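Local coordinates for protein UDP-N-Acetylglucosamine 2-Epimerase (Thermus thermophilus, PDB 1V4V) that probably interconverts UDP-N-acetylglucosamine and UDP-N-acetylmannosamine by epimerisation at C2 of the sugar, working as a homodimer of two-domain subunits, at residues A[5-10]-A[91-96]; A[61-66]-A[84-89]; A[209-214]-A[241-246]; A[202-207]-A[278-283]; A[13-18]-A[46-51]. All coordinates share one frame; numbering follows the deposited sequence.

Contact 1: A[5-10]-A[91-96]; sequences MKRVVL and GADYVL
Val-8, Val-9 and Leu-10 pair in parallel with Tyr-94, Val-95 and Leu-96. Backbone bonds hold the two strands. Val-9 uses both its polar groups: its N reaches Tyr-94 O at 3.0 Å, and its O receives Leu-96 N at 2.9 Å. One residue pair earlier, Arg-7 O takes Asp-93 N at 2.8 Å and, more weakly, Tyr-94 N.

One side chain joins this pattern. Asp-93 OD1 accepts from Arg-7 N at 3.0 Å, on the anti side of the carboxylate and near its plane. With chi1 at -70°, CG lies beside the backbone N of Asp-93, and OD1 and that N bond the same residue, Arg-7. Asp-93 thus binds the Arg-7 backbone at both N and O. The charged ends of Lys-6 and Arg-7 do not touch this carboxylate.

Apolar side chains meet on both faces. On the face of Val-8, its CG1 meets Leu-96 CD1 at 4.0 Å, and Leu-96 CD1 also nears Leu-10 CG. On the face of Val-9, its CG2 presses on Ala-92 CB at 3.5 Å, tighter than usual for two carbons.

Tyr-94 OH is hydrogen-bonded to Asp-148. Both strands lie inside the parallel sheet of a Rossmann-like domain. Strand 34-40 pairs with the other edge of 6-12. Helices 15-29 and 353-364 cover the face of Val-8 and Leu-96.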
# COMPACT_ATOMS: atom_id res chain seq x y z
N MSE A 5 12.44 -24.51 -12.07
CA MSE A 5 11.01 -24.82 -11.99
C MSE A 5 10.19 -23.61 -11.56
O MSE A 5 9.07 -23.42 -12.03
CB MSE A 5 10.76 -25.98 -11.01
CG MSE A 5 10.63 -25.58 -9.54
SE MSE A 5 12.28 -25.23 -8.60
CE MSE A 5 12.14 -26.59 -7.24
N LYS A 6 10.75 -22.79 -10.67
CA LYS A 6 10.05 -21.59 -10.20
C LYS A 6 10.24 -20.45 -11.20
O LYS A 6 11.29 -20.33 -11.83
CB LYS A 6 10.59 -21.16 -8.83
CG LYS A 6 10.46 -22.19 -7.72
CD LYS A 6 9.01 -22.56 -7.45
CE LYS A 6 8.85 -23.24 -6.10
NZ LYS A 6 9.79 -24.39 -5.92
N ARG A 7 9.21 -19.61 -11.33
CA ARG A 7 9.29 -18.49 -12.25
C ARG A 7 9.20 -17.17 -11.50
O ARG A 7 8.31 -16.97 -10.67
CB ARG A 7 8.19 -18.60 -13.31
CG ARG A 7 8.15 -19.95 -14.02
CD ARG A 7 7.25 -19.92 -15.24
NE ARG A 7 6.89 -21.26 -15.71
CZ ARG A 7 7.76 -22.21 -16.04
NH1 ARG A 7 9.07 -22.00 -15.96
NH2 ARG A 7 7.32 -23.39 -16.46
N VAL A 8 10.13 -16.26 -11.79
CA VAL A 8 10.17 -14.96 -11.13
C VAL A 8 10.01 -13.88 -12.19
O VAL A 8 10.88 -13.69 -13.04
CB VAL A 8 11.51 -14.75 -10.39
CG1 VAL A 8 11.52 -13.39 -9.69
CG2 VAL A 8 11.71 -15.86 -9.39
N VAL A 9 8.90 -13.16 -12.13
CA VAL A 9 8.63 -12.12 -13.11
C VAL A 9 9.07 -10.74 -12.61
O VAL A 9 8.68 -10.31 -11.53
CB VAL A 9 7.12 -12.06 -13.47
CG1 VAL A 9 6.85 -10.94 -14.47
CG2 VAL A 9 6.67 -13.41 -14.05
N LEU A 10 9.90 -10.08 -13.41
CA LEU A 10 10.35 -8.73 -13.08
C LEU A 10 9.48 -7.83 -13.95
O LEU A 10 9.52 -7.93 -15.18
CB LEU A 10 11.82 -8.53 -13.43
CG LEU A 10 12.84 -9.30 -12.59
CD1 LEU A 10 12.84 -10.76 -13.00
CD2 LEU A 10 14.22 -8.70 -12.80
N GLY A 91 2.60 -17.79 -15.34
CA GLY A 91 2.87 -18.77 -14.29
C GLY A 91 3.81 -18.29 -13.20
O GLY A 91 4.55 -19.08 -12.60
N ALA A 92 3.77 -16.99 -12.90
CA ALA A 92 4.64 -16.41 -11.89
C ALA A 92 4.50 -17.00 -10.49
O ALA A 92 3.39 -17.14 -9.97
CB ALA A 92 4.43 -14.89 -11.84
N ASP A 93 5.64 -17.32 -9.88
CA ASP A 93 5.67 -17.85 -8.53
C ASP A 93 6.13 -16.74 -7.59
O ASP A 93 6.01 -16.83 -6.37
CB ASP A 93 6.64 -19.03 -8.42
CG ASP A 93 6.13 -20.26 -9.14
OD1 ASP A 93 6.63 -20.56 -10.25
OD2 ASP A 93 5.23 -20.93 -8.59
N TYR A 94 6.65 -15.67 -8.19
CA TYR A 94 7.12 -14.52 -7.43
C TYR A 94 7.18 -13.34 -8.39
O TYR A 94 7.46 -13.50 -9.57
CB TYR A 94 8.51 -14.80 -6.84
CG TYR A 94 8.79 -14.06 -5.56
CD1 TYR A 94 9.20 -12.73 -5.56
CD2 TYR A 94 8.59 -14.69 -4.32
CE1 TYR A 94 9.40 -12.04 -4.36
CE2 TYR A 94 8.79 -14.01 -3.13
CZ TYR A 94 9.19 -12.68 -3.16
OH TYR A 94 9.36 -12.03 -1.97
N VAL A 95 6.91 -12.15 -7.87
CA VAL A 95 6.94 -10.94 -8.68
C VAL A 95 7.84 -9.89 -8.04
O VAL A 95 7.78 -9.66 -6.84
CB VAL A 95 5.53 -10.34 -8.84
CG1 VAL A 95 5.61 -9.08 -9.72
CG2 VAL A 95 4.60 -11.36 -9.47
N LEU A 96 8.67 -9.26 -8.85
CA LEU A 96 9.56 -8.22 -8.36
C LEU A 96 9.19 -6.91 -9.05
O LEU A 96 9.02 -6.86 -10.26
CB LEU A 96 11.03 -8.56 -8.66
CG LEU A 96 11.66 -9.75 -7.93
CD1 LEU A 96 13.10 -9.92 -8.38
CD2 LEU A 96 11.60 -9.53 -6.43

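Contact 2: A[61-66]-A[84-89]; sequences RNLDVM and ARALKE
Arg-61 leaves its strand with CG anti to the backbone N (chi1 -175°) and stays extended to NE, while Glu-89 on the helix has CG beside its own N (chi1 -67°) and is straight beyond it. The two side chains cross at about a right angle. This is strand-to-helix packing in a parallel alpha/beta sheet of the Rossmann type: edge strand 61-62 against the last turns of helix 72-89.

The guanidinium lies over the helix. Ala-86 CA sits 3.5 Å above its plane, over the centre, and Ala-86 CB is on the same face, 3.5 Å from Arg-61 NE. Glu-89 comes in at the edge. Its OE2 lies in the guanidinium plane and takes both end nitrogens, Arg-61 NH1 at 2.7 Å and NH2 at 2.8 Å. NH1 meets OE2 on the anti side, and NH2 comes from above the carboxylate plane. This salt bridge is end-on and closes on one oxygen. The carboxylate plane is turned 54° from the guanidinium plane. Arg-85 NE, a like charge, is 4.8 Å from Arg-61 NH2, so the carboxylate probably eases the crowding of charge.

An alanine in place of Arg-61 would probably leave Glu-89 OE2 without its partner and take away the flat group that covers Ala-86 CA.

Further along the segment, Asp-64 N bonds Gln-82 OE1 of the same helix. Strand 34-40 adjoins, with Leu-39 touching Arg-61, Leu-63 and Leu-87. Next to the guanidinium the packing is apolar: Leu-63 CD2 meets Ala-86 CB at 4.0 Å.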
# COMPACT_ATOMS: atom_id res chain seq x y z
N ARG A 61 6.90 -10.56 -22.13
CA ARG A 61 5.53 -10.11 -22.37
C ARG A 61 5.43 -8.60 -22.15
O ARG A 61 6.27 -8.01 -21.47
CB ARG A 61 4.58 -10.85 -21.43
CG ARG A 61 3.10 -10.56 -21.64
CD ARG A 61 2.25 -11.72 -21.16
NE ARG A 61 0.82 -11.41 -21.16
CZ ARG A 61 -0.14 -12.32 -21.06
NH1 ARG A 61 0.18 -13.60 -20.96
NH2 ARG A 61 -1.41 -11.95 -21.05
N ASN A 62 4.42 -7.98 -22.75
CA ASN A 62 4.22 -6.54 -22.63
C ASN A 62 2.75 -6.24 -22.33
O ASN A 62 1.86 -6.91 -22.86
CB ASN A 62 4.58 -5.82 -23.94
CG ASN A 62 5.99 -6.10 -24.39
OD1 ASN A 62 6.32 -7.22 -24.80
ND2 ASN A 62 6.84 -5.09 -24.32
N LEU A 63 2.50 -5.25 -21.49
CA LEU A 63 1.12 -4.86 -21.20
C LEU A 63 0.72 -3.88 -22.30
O LEU A 63 1.58 -3.30 -22.96
CB LEU A 63 1.02 -4.19 -19.83
CG LEU A 63 1.34 -5.05 -18.61
CD1 LEU A 63 1.02 -4.26 -17.33
CD2 LEU A 63 0.53 -6.34 -18.66
N ASP A 64 -0.58 -3.71 -22.50
CA ASP A 64 -1.07 -2.80 -23.53
C ASP A 64 -1.36 -1.45 -22.87
O ASP A 64 -2.37 -1.30 -22.18
CB ASP A 64 -2.32 -3.38 -24.18
CG ASP A 64 -2.78 -2.59 -25.39
OD1 ASP A 64 -3.53 -3.16 -26.21
OD2 ASP A 64 -2.41 -1.41 -25.50
N VAL A 65 -0.47 -0.49 -23.09
CA VAL A 65 -0.61 0.83 -22.49
C VAL A 65 -0.74 1.95 -23.51
O VAL A 65 -0.01 2.00 -24.50
CB VAL A 65 0.60 1.13 -21.57
CG1 VAL A 65 0.48 2.51 -20.95
CG2 VAL A 65 0.71 0.06 -20.49
N MSE A 66 -1.69 2.86 -23.27
CA MSE A 66 -1.91 3.99 -24.17
C MSE A 66 -0.68 4.90 -24.17
O MSE A 66 0.07 4.94 -23.20
CB MSE A 66 -3.13 4.81 -23.71
CG MSE A 66 -4.42 4.02 -23.51
SE MSE A 66 -5.92 5.13 -22.91
CE MSE A 66 -4.95 6.74 -22.46
N ALA A 84 -2.87 -8.64 -13.89
CA ALA A 84 -3.23 -9.85 -13.16
C ALA A 84 -3.24 -11.05 -14.11
O ALA A 84 -2.74 -12.12 -13.77
CB ALA A 84 -4.61 -9.68 -12.53
N ARG A 85 -3.83 -10.85 -15.29
CA ARG A 85 -3.91 -11.92 -16.28
C ARG A 85 -2.53 -12.32 -16.80
O ARG A 85 -2.24 -13.50 -16.95
CB ARG A 85 -4.80 -11.50 -17.45
CG ARG A 85 -4.97 -12.58 -18.52
CD ARG A 85 -6.11 -12.30 -19.49
NE ARG A 85 -5.99 -10.99 -20.12
CZ ARG A 85 -6.59 -9.88 -19.68
NH1 ARG A 85 -7.35 -9.92 -18.60
NH2 ARG A 85 -6.42 -8.74 -20.32
N ALA A 86 -1.69 -11.32 -17.06
CA ALA A 86 -0.35 -11.58 -17.56
C ALA A 86 0.48 -12.37 -16.55
O ALA A 86 1.20 -13.31 -16.92
CB ALA A 86 0.36 -10.26 -17.90
N LEU A 87 0.39 -12.01 -15.27
CA LEU A 87 1.17 -12.71 -14.25
C LEU A 87 0.70 -14.14 -14.06
O LEU A 87 1.51 -15.04 -13.81
CB LEU A 87 1.11 -11.95 -12.92
CG LEU A 87 1.72 -10.54 -12.97
CD1 LEU A 87 1.53 -9.85 -11.63
CD2 LEU A 87 3.21 -10.64 -13.33
N LYS A 88 -0.60 -14.35 -14.20
CA LYS A 88 -1.18 -15.68 -14.04
C LYS A 88 -0.82 -16.56 -15.24
O LYS A 88 -0.43 -17.72 -15.08
CB LYS A 88 -2.70 -15.56 -13.90
CG LYS A 88 -3.39 -16.82 -13.42
CD LYS A 88 -4.90 -16.60 -13.32
CE LYS A 88 -5.62 -17.85 -12.84
NZ LYS A 88 -7.10 -17.66 -12.83
N GLU A 89 -0.94 -16.00 -16.44
CA GLU A 89 -0.64 -16.73 -17.67
C GLU A 89 0.85 -17.03 -17.81
O GLU A 89 1.23 -18.01 -18.45
CB GLU A 89 -1.14 -15.95 -18.89
CG GLU A 89 -2.66 -15.84 -18.96
CD GLU A 89 -3.15 -15.10 -20.19
OE1 GLU A 89 -4.38 -14.98 -20.36
OE2 GLU A 89 -2.31 -14.63 -20.99

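Contact 3: A[209-214]-A[241-246]; sequences ENWPLL and PVVREA
Trp-211 and Leu-214 carry this contact from the 209-214 side, against Val-242, Val-243 and Ala-246 of helix 241-251. Just before them, Glu-209 and Asn-210 face elsewhere in the domain: Glu-209 forms salt bridges with Arg-207 and Arg-300, and Asn-210 ND2 bonds Leu-299 O.

Trp-211 then lays its indole over a methyl group. Val-243 CG2 sits over one face of the six-membered ring, 3.5 Å from the centroid and 24° off the ring normal, a CH-pi contact. It is shifted toward the rim at CZ3 and CH2, and Trp-211 CH2 to Val-243 CG2 is 3.3 Å. The two branches of Val-243 share the work. CG2, beside the backbone N, faces the indole. CG1, anti to the backbone N (chi1 175°), meets Leu-214. Val-242 CG1 is more distant, 4.4 Å from Trp-211 CD1.

Leu-214 opens helix 214-227. Its CD1 touches Val-243 CG1 at 3.8 Å, and its CB rests on Ala-246 CB at 3.7 Å. The contacts here are apolar.

The loop after strand 200-203 and the start of the helix that follows thus pack on the next helix, as neighbouring helices do in the Rossmann-like domains of the GT-B fold.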
# COMPACT_ATOMS: atom_id res chain seq x y z
N GLU A 209 24.06 25.46 -13.54
CA GLU A 209 24.54 26.61 -12.78
C GLU A 209 25.99 26.97 -13.10
O GLU A 209 26.40 28.11 -12.93
CB GLU A 209 24.39 26.38 -11.27
CG GLU A 209 25.27 25.30 -10.68
CD GLU A 209 25.28 25.32 -9.17
OE1 GLU A 209 25.75 26.32 -8.59
OE2 GLU A 209 24.81 24.34 -8.55
N ASN A 210 26.76 25.98 -13.55
CA ASN A 210 28.16 26.21 -13.90
C ASN A 210 28.29 26.75 -15.32
O ASN A 210 29.37 27.15 -15.75
CB ASN A 210 28.97 24.91 -13.78
CG ASN A 210 29.47 24.65 -12.36
OD1 ASN A 210 29.20 25.42 -11.44
ND2 ASN A 210 30.20 23.55 -12.18
N TRP A 211 27.18 26.77 -16.06
CA TRP A 211 27.15 27.26 -17.44
C TRP A 211 28.09 28.44 -17.72
O TRP A 211 28.99 28.34 -18.55
CB TRP A 211 25.74 27.70 -17.84
CG TRP A 211 24.81 26.64 -18.35
CD1 TRP A 211 23.51 26.82 -18.72
CD2 TRP A 211 25.10 25.25 -18.55
NE1 TRP A 211 22.97 25.63 -19.15
CE2 TRP A 211 23.92 24.66 -19.06
CE3 TRP A 211 26.23 24.46 -18.36
CZ2 TRP A 211 23.85 23.30 -19.37
CZ3 TRP A 211 26.16 23.11 -18.67
CH2 TRP A 211 24.98 22.55 -19.17
N PRO A 212 27.88 29.57 -17.02
CA PRO A 212 28.69 30.77 -17.19
C PRO A 212 30.14 30.69 -16.74
O PRO A 212 30.91 31.61 -16.97
CB PRO A 212 27.90 31.82 -16.41
CG PRO A 212 27.35 31.02 -15.28
CD PRO A 212 26.86 29.77 -15.97
N LEU A 213 30.49 29.58 -16.09
CA LEU A 213 31.86 29.38 -15.62
C LEU A 213 32.60 28.41 -16.53
O LEU A 213 33.80 28.20 -16.39
CB LEU A 213 31.86 28.78 -14.20
CG LEU A 213 31.02 29.44 -13.11
CD1 LEU A 213 31.24 28.68 -11.80
CD2 LEU A 213 31.40 30.91 -12.96
N LEU A 214 31.87 27.82 -17.48
CA LEU A 214 32.46 26.83 -18.38
C LEU A 214 33.71 27.28 -19.12
O LEU A 214 34.66 26.51 -19.24
CB LEU A 214 31.42 26.34 -19.38
CG LEU A 214 30.37 25.38 -18.81
CD1 LEU A 214 29.44 24.94 -19.93
CD2 LEU A 214 31.05 24.17 -18.18
N PRO A 241 24.05 24.27 -27.10
CA PRO A 241 24.90 25.26 -27.75
C PRO A 241 25.62 26.17 -26.75
O PRO A 241 26.76 26.58 -26.98
CB PRO A 241 23.93 26.04 -28.63
CG PRO A 241 22.92 24.99 -29.00
CD PRO A 241 22.69 24.28 -27.68
N VAL A 242 24.95 26.49 -25.64
CA VAL A 242 25.53 27.35 -24.61
C VAL A 242 26.82 26.74 -24.07
O VAL A 242 27.81 27.44 -23.83
CB VAL A 242 24.55 27.55 -23.43
CG1 VAL A 242 25.14 28.53 -22.43
CG2 VAL A 242 23.21 28.04 -23.94
N VAL A 243 26.80 25.42 -23.89
CA VAL A 243 27.95 24.69 -23.39
C VAL A 243 29.07 24.66 -24.43
O VAL A 243 30.23 24.92 -24.11
CB VAL A 243 27.57 23.23 -23.07
CG1 VAL A 243 28.81 22.43 -22.66
CG2 VAL A 243 26.53 23.20 -21.96
N ARG A 244 28.72 24.35 -25.67
CA ARG A 244 29.71 24.27 -26.73
C ARG A 244 30.34 25.61 -27.09
O ARG A 244 31.52 25.67 -27.39
CB ARG A 244 29.08 23.61 -27.96
CG ARG A 244 28.52 22.24 -27.62
CD ARG A 244 28.51 21.31 -28.80
NE ARG A 244 28.38 19.93 -28.35
CZ ARG A 244 28.55 18.87 -29.14
NH1 ARG A 244 28.86 19.05 -30.42
NH2 ARG A 244 28.43 17.65 -28.65
N GLU A 245 29.56 26.68 -27.04
CA GLU A 245 30.12 27.99 -27.35
C GLU A 245 31.19 28.35 -26.33
O GLU A 245 32.13 29.09 -26.63
CB GLU A 245 29.03 29.06 -27.34
CG GLU A 245 28.31 29.20 -28.66
CD GLU A 245 27.20 30.22 -28.61
OE1 GLU A 245 26.17 29.93 -27.96
OE2 GLU A 245 27.37 31.30 -29.20
N ALA A 246 31.05 27.82 -25.13
CA ALA A 246 32.00 28.09 -24.06
C ALA A 246 33.23 27.20 -24.11
O ALA A 246 34.36 27.69 -24.01
CB ALA A 246 31.31 27.93 -22.70

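Contact 4: A[202-207]-A[278-283]; sequences TVTMHR and LVTDSG
Thr-202, Val-203 and Thr-204 run parallel to Leu-278, Val-279 and Thr-280, with backbone bonds from Val-279 N to Thr-202 O and from Thr-204 N to Val-279 O, both 2.8 Å.

Past the strands, the Asp-281 carboxylate takes over. OD2 accepts His-206 N at 3.1 Å, and OD1 accepts Arg-207 N at 3.0 Å, both on the syn side, Arg-207 N well tilted from the carboxylate plane. OD1 also receives Asn-210 ND2 and a water that donates to Arg-207 O as well. The carboxylate thus holds two successive amides of the opposite loop.

Thr-204 and Thr-280 lie side by side, pointing the same way. Thr-280 OG1 accepts from Ser-282 N, an ST turn. Ser-282 in turn caps helix 283-291 through Leu-285 N, and its CB is 3.2 Å from His-206 NE2. The His-206 ring stacks on His-238. The valines also lie side by side, with Val-203 CG2 at 4.2 Å from Val-279 CB.

The pair is central in a parallel sheet, between strands 232-236 and 296-298. Helix 214-227 covers the side of Val-203 and Met-205, and helix 265-273 that of Thr-202 and Leu-278.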
# COMPACT_ATOMS: atom_id res chain seq x y z
N THR A 202 38.64 11.06 -17.80
CA THR A 202 37.34 11.38 -18.38
C THR A 202 36.87 12.70 -17.81
O THR A 202 36.97 12.94 -16.60
CB THR A 202 36.29 10.29 -18.08
OG1 THR A 202 36.67 9.06 -18.71
CG2 THR A 202 34.91 10.71 -18.61
N VAL A 203 36.38 13.57 -18.68
CA VAL A 203 35.89 14.88 -18.27
C VAL A 203 34.43 15.06 -18.65
O VAL A 203 34.02 14.68 -19.75
CB VAL A 203 36.71 16.03 -18.91
CG1 VAL A 203 36.09 17.37 -18.55
CG2 VAL A 203 38.16 15.98 -18.44
N THR A 204 33.68 15.65 -17.72
CA THR A 204 32.25 15.91 -17.92
C THR A 204 31.84 17.20 -17.19
O THR A 204 32.05 17.35 -15.98
CB THR A 204 31.40 14.72 -17.42
OG1 THR A 204 30.99 13.92 -18.54
CG2 THR A 204 30.17 15.19 -16.64
N MSE A 205 31.29 18.16 -17.94
CA MSE A 205 30.82 19.43 -17.34
C MSE A 205 29.48 19.78 -17.97
O MSE A 205 29.40 20.00 -19.19
CB MSE A 205 31.85 20.53 -17.65
CG MSE A 205 33.17 20.42 -16.86
SE MSE A 205 34.15 22.09 -16.84
CE MSE A 205 34.75 22.03 -18.63
N HIS A 206 28.42 19.83 -17.17
CA HIS A 206 27.10 20.16 -17.69
C HIS A 206 26.09 20.67 -16.66
O HIS A 206 24.91 20.82 -16.99
CB HIS A 206 26.47 18.97 -18.42
CG HIS A 206 26.13 17.83 -17.51
ND1 HIS A 206 24.83 17.47 -17.23
CD2 HIS A 206 26.91 16.97 -16.82
CE1 HIS A 206 24.83 16.44 -16.40
NE2 HIS A 206 26.08 16.11 -16.14
N ARG A 207 26.54 20.94 -15.44
CA ARG A 207 25.64 21.46 -14.42
C ARG A 207 25.21 22.84 -14.91
O ARG A 207 26.05 23.72 -15.11
CB ARG A 207 26.36 21.55 -13.08
CG ARG A 207 25.45 21.87 -11.91
CD ARG A 207 26.20 21.85 -10.58
NE ARG A 207 25.30 22.08 -9.45
CZ ARG A 207 24.30 21.27 -9.11
NH1 ARG A 207 24.06 20.17 -9.81
NH2 ARG A 207 23.54 21.56 -8.06
N LEU A 278 38.09 10.73 -12.97
CA LEU A 278 36.90 11.34 -13.56
C LEU A 278 36.78 12.76 -13.01
O LEU A 278 36.84 12.97 -11.80
CB LEU A 278 35.63 10.57 -13.16
CG LEU A 278 34.34 11.34 -13.51
CD1 LEU A 278 34.21 11.46 -15.03
CD2 LEU A 278 33.12 10.64 -12.92
N VAL A 279 36.65 13.73 -13.91
CA VAL A 279 36.48 15.13 -13.53
C VAL A 279 35.04 15.44 -13.91
O VAL A 279 34.65 15.26 -15.07
CB VAL A 279 37.43 16.05 -14.33
CG1 VAL A 279 37.17 17.51 -13.96
CG2 VAL A 279 38.88 15.68 -14.04
N THR A 280 34.24 15.91 -12.96
CA THR A 280 32.85 16.20 -13.28
C THR A 280 32.21 17.20 -12.33
O THR A 280 32.82 17.60 -11.34
CB THR A 280 32.01 14.90 -13.23
OG1 THR A 280 30.67 15.17 -13.67
CG2 THR A 280 31.95 14.35 -11.80
N ASP A 281 30.99 17.62 -12.65
CA ASP A 281 30.24 18.52 -11.78
C ASP A 281 28.85 17.94 -11.61
O ASP A 281 27.93 18.60 -11.13
CB ASP A 281 30.17 19.94 -12.37
CG ASP A 281 29.40 20.01 -13.68
OD1 ASP A 281 29.22 21.13 -14.19
OD2 ASP A 281 28.96 18.96 -14.20
N SER A 282 28.73 16.67 -12.01
CA SER A 282 27.47 15.94 -11.93
C SER A 282 27.44 14.92 -10.80
O SER A 282 28.33 14.10 -10.68
CB SER A 282 27.21 15.22 -13.25
OG SER A 282 26.22 14.21 -13.10
N GLY A 283 26.39 14.98 -9.97
CA GLY A 283 26.28 14.04 -8.88
C GLY A 283 26.08 12.63 -9.39
O GLY A 283 26.64 11.68 -8.84
O HOH W 1 28.50 22.71 -16.23

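Contact 5: A[13-18]-A[46-51]; sequences GTRPEA and EQLRQA
The Arg-15 guanidinium and the Gln-47 amide stack, their planes 20° apart. Gln-47 CD lies 3.3 Å above the guanidinium plane, over its centre. Gln-47 NE2 is over the same face, 3.1 Å from Arg-15 NH1. Both of these nitrogens are donors, so this is stacking and not a hydrogen bond. Gln-47 is extended from CG, which is anti to the backbone N (chi1 -178°). The two side chains cross at about a right angle.

Beside the stack, methyl groups do the packing, on side chains and on the backbone. Leu-48 CD1 reaches Ala-18 CB at 3.5 Å and Thr-14 O at 3.4 Å. Its other methyl, CD2, rests on Gly-13 C at 3.6 Å. Ala-51 CB touches Arg-15 CG at 3.8 Å. Leu-48 and Ala-18 also pack on Phe-12 of strand 6-12.

At the start of helix 15-29 the geometry fits a capping box of Thr-14 and Glu-17, though the place of Thr-14 OG1 is less sure. Glu-17 OE1 accepts weakly from Thr-14 N and, more firmly, from Gly-13 N at 2.9 Å.

An alanine in place of Gln-47 would probably leave that guanidinium face without its amide and the Arg-15 end freer to turn.

Helix 45-53 thus joins the first turn of helix 15-29 by stacking and van der Waals packing, without hydrogen bonds between the two segments.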
# COMPACT_ATOMS: atom_id res chain seq x y z
N GLY A 13 8.59 -0.60 -16.41
CA GLY A 13 8.25 0.05 -17.67
C GLY A 13 9.06 1.25 -18.12
O GLY A 13 8.68 1.91 -19.08
N THR A 14 10.16 1.56 -17.44
CA THR A 14 10.99 2.69 -17.83
C THR A 14 12.45 2.26 -17.91
O THR A 14 12.86 1.29 -17.28
CB THR A 14 10.88 3.86 -16.83
OG1 THR A 14 11.59 3.53 -15.63
CG2 THR A 14 9.42 4.13 -16.49
N ARG A 15 13.24 3.00 -18.68
CA ARG A 15 14.65 2.69 -18.84
C ARG A 15 15.41 2.69 -17.53
O ARG A 15 16.22 1.80 -17.28
CB ARG A 15 15.28 3.64 -19.86
CG ARG A 15 14.87 3.32 -21.29
CD ARG A 15 15.44 4.30 -22.30
NE ARG A 15 14.81 5.62 -22.21
CZ ARG A 15 14.98 6.59 -23.10
NH1 ARG A 15 14.37 7.75 -22.94
NH2 ARG A 15 15.76 6.39 -24.16
N PRO A 16 15.18 3.69 -16.66
CA PRO A 16 15.89 3.73 -15.38
C PRO A 16 15.59 2.49 -14.53
O PRO A 16 16.45 1.97 -13.82
CB PRO A 16 15.37 5.01 -14.73
CG PRO A 16 15.12 5.89 -15.92
CD PRO A 16 14.44 4.95 -16.89
N GLU A 17 14.35 2.01 -14.60
CA GLU A 17 13.95 0.83 -13.85
C GLU A 17 14.64 -0.39 -14.44
O GLU A 17 15.18 -1.22 -13.72
CB GLU A 17 12.43 0.66 -13.89
CG GLU A 17 11.67 1.85 -13.30
CD GLU A 17 10.16 1.70 -13.38
OE1 GLU A 17 9.67 0.92 -14.23
OE2 GLU A 17 9.45 2.36 -12.59
N ALA A 18 14.65 -0.49 -15.77
CA ALA A 18 15.28 -1.62 -16.44
C ALA A 18 16.75 -1.73 -16.03
O ALA A 18 17.25 -2.82 -15.77
CB ALA A 18 15.16 -1.44 -17.96
N GLU A 46 9.60 -0.55 -27.84
CA GLU A 46 10.83 -0.57 -28.62
C GLU A 46 11.98 0.15 -27.92
O GLU A 46 13.12 -0.29 -27.96
CB GLU A 46 10.58 0.06 -30.00
CG GLU A 46 11.62 -0.28 -31.05
CD GLU A 46 11.81 -1.77 -31.22
OE1 GLU A 46 12.52 -2.38 -30.39
OE2 GLU A 46 11.26 -2.34 -32.18
N GLN A 47 11.66 1.26 -27.25
CA GLN A 47 12.66 2.04 -26.54
C GLN A 47 13.27 1.27 -25.38
O GLN A 47 14.49 1.24 -25.21
CB GLN A 47 12.03 3.34 -26.02
CG GLN A 47 13.00 4.27 -25.31
CD GLN A 47 12.32 5.50 -24.76
OE1 GLN A 47 11.44 5.42 -23.90
NE2 GLN A 47 12.72 6.67 -25.27
N LEU A 48 12.42 0.64 -24.57
CA LEU A 48 12.88 -0.13 -23.42
C LEU A 48 13.54 -1.42 -23.90
O LEU A 48 14.47 -1.94 -23.28
CB LEU A 48 11.69 -0.45 -22.51
CG LEU A 48 11.99 -1.00 -21.12
CD1 LEU A 48 12.97 -0.09 -20.40
CD2 LEU A 48 10.69 -1.12 -20.33
N ARG A 49 13.05 -1.93 -25.03
CA ARG A 49 13.58 -3.15 -25.63
C ARG A 49 15.05 -2.98 -25.98
O ARG A 49 15.85 -3.89 -25.82
CB ARG A 49 12.78 -3.48 -26.89
CG ARG A 49 12.11 -4.84 -26.87
CD ARG A 49 10.94 -4.85 -27.83
NE ARG A 49 10.33 -6.18 -27.92
CZ ARG A 49 10.88 -7.21 -28.54
NH1 ARG A 49 12.06 -7.08 -29.14
NH2 ARG A 49 10.26 -8.38 -28.56
N GLN A 50 15.40 -1.78 -26.46
CA GLN A 50 16.77 -1.48 -26.84
C GLN A 50 17.65 -1.26 -25.62
O GLN A 50 18.85 -1.54 -25.65
CB GLN A 50 16.80 -0.24 -27.73
CG GLN A 50 18.00 -0.17 -28.65
CD GLN A 50 18.04 -1.34 -29.62
OE1 GLN A 50 17.14 -1.50 -30.44
NE2 GLN A 50 19.08 -2.16 -29.52
N ALA A 51 17.06 -0.76 -24.54
CA ALA A 51 17.80 -0.50 -23.31
C ALA A 51 18.24 -1.82 -22.68
O ALA A 51 19.35 -1.93 -22.16
CB ALA A 51 16.93 0.28 -22.34

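From the N terminus, strand 6-12 leads through its loop into helix 15-29, where contact 5 closes a first loop with helix 45-53. Contact 2 follows in series, joining edge strand 61-62 to helix 72-89. Contact 1 then closes the wider loop that holds both. It touches contact 2, where Leu-87 packs on Val-9 and Val-95. These three belong to the seven-stranded sheet and its helices. The second domain has its own parallel sheet. Contact 4 joins strands 200-203 and 275-280, and contact 3 is nested inside its loop. Leu-214 packs there on Met-205. Contacts 1 and 4 lie about 40 Å apart, centre to centre, on opposite sides of the chain's centre.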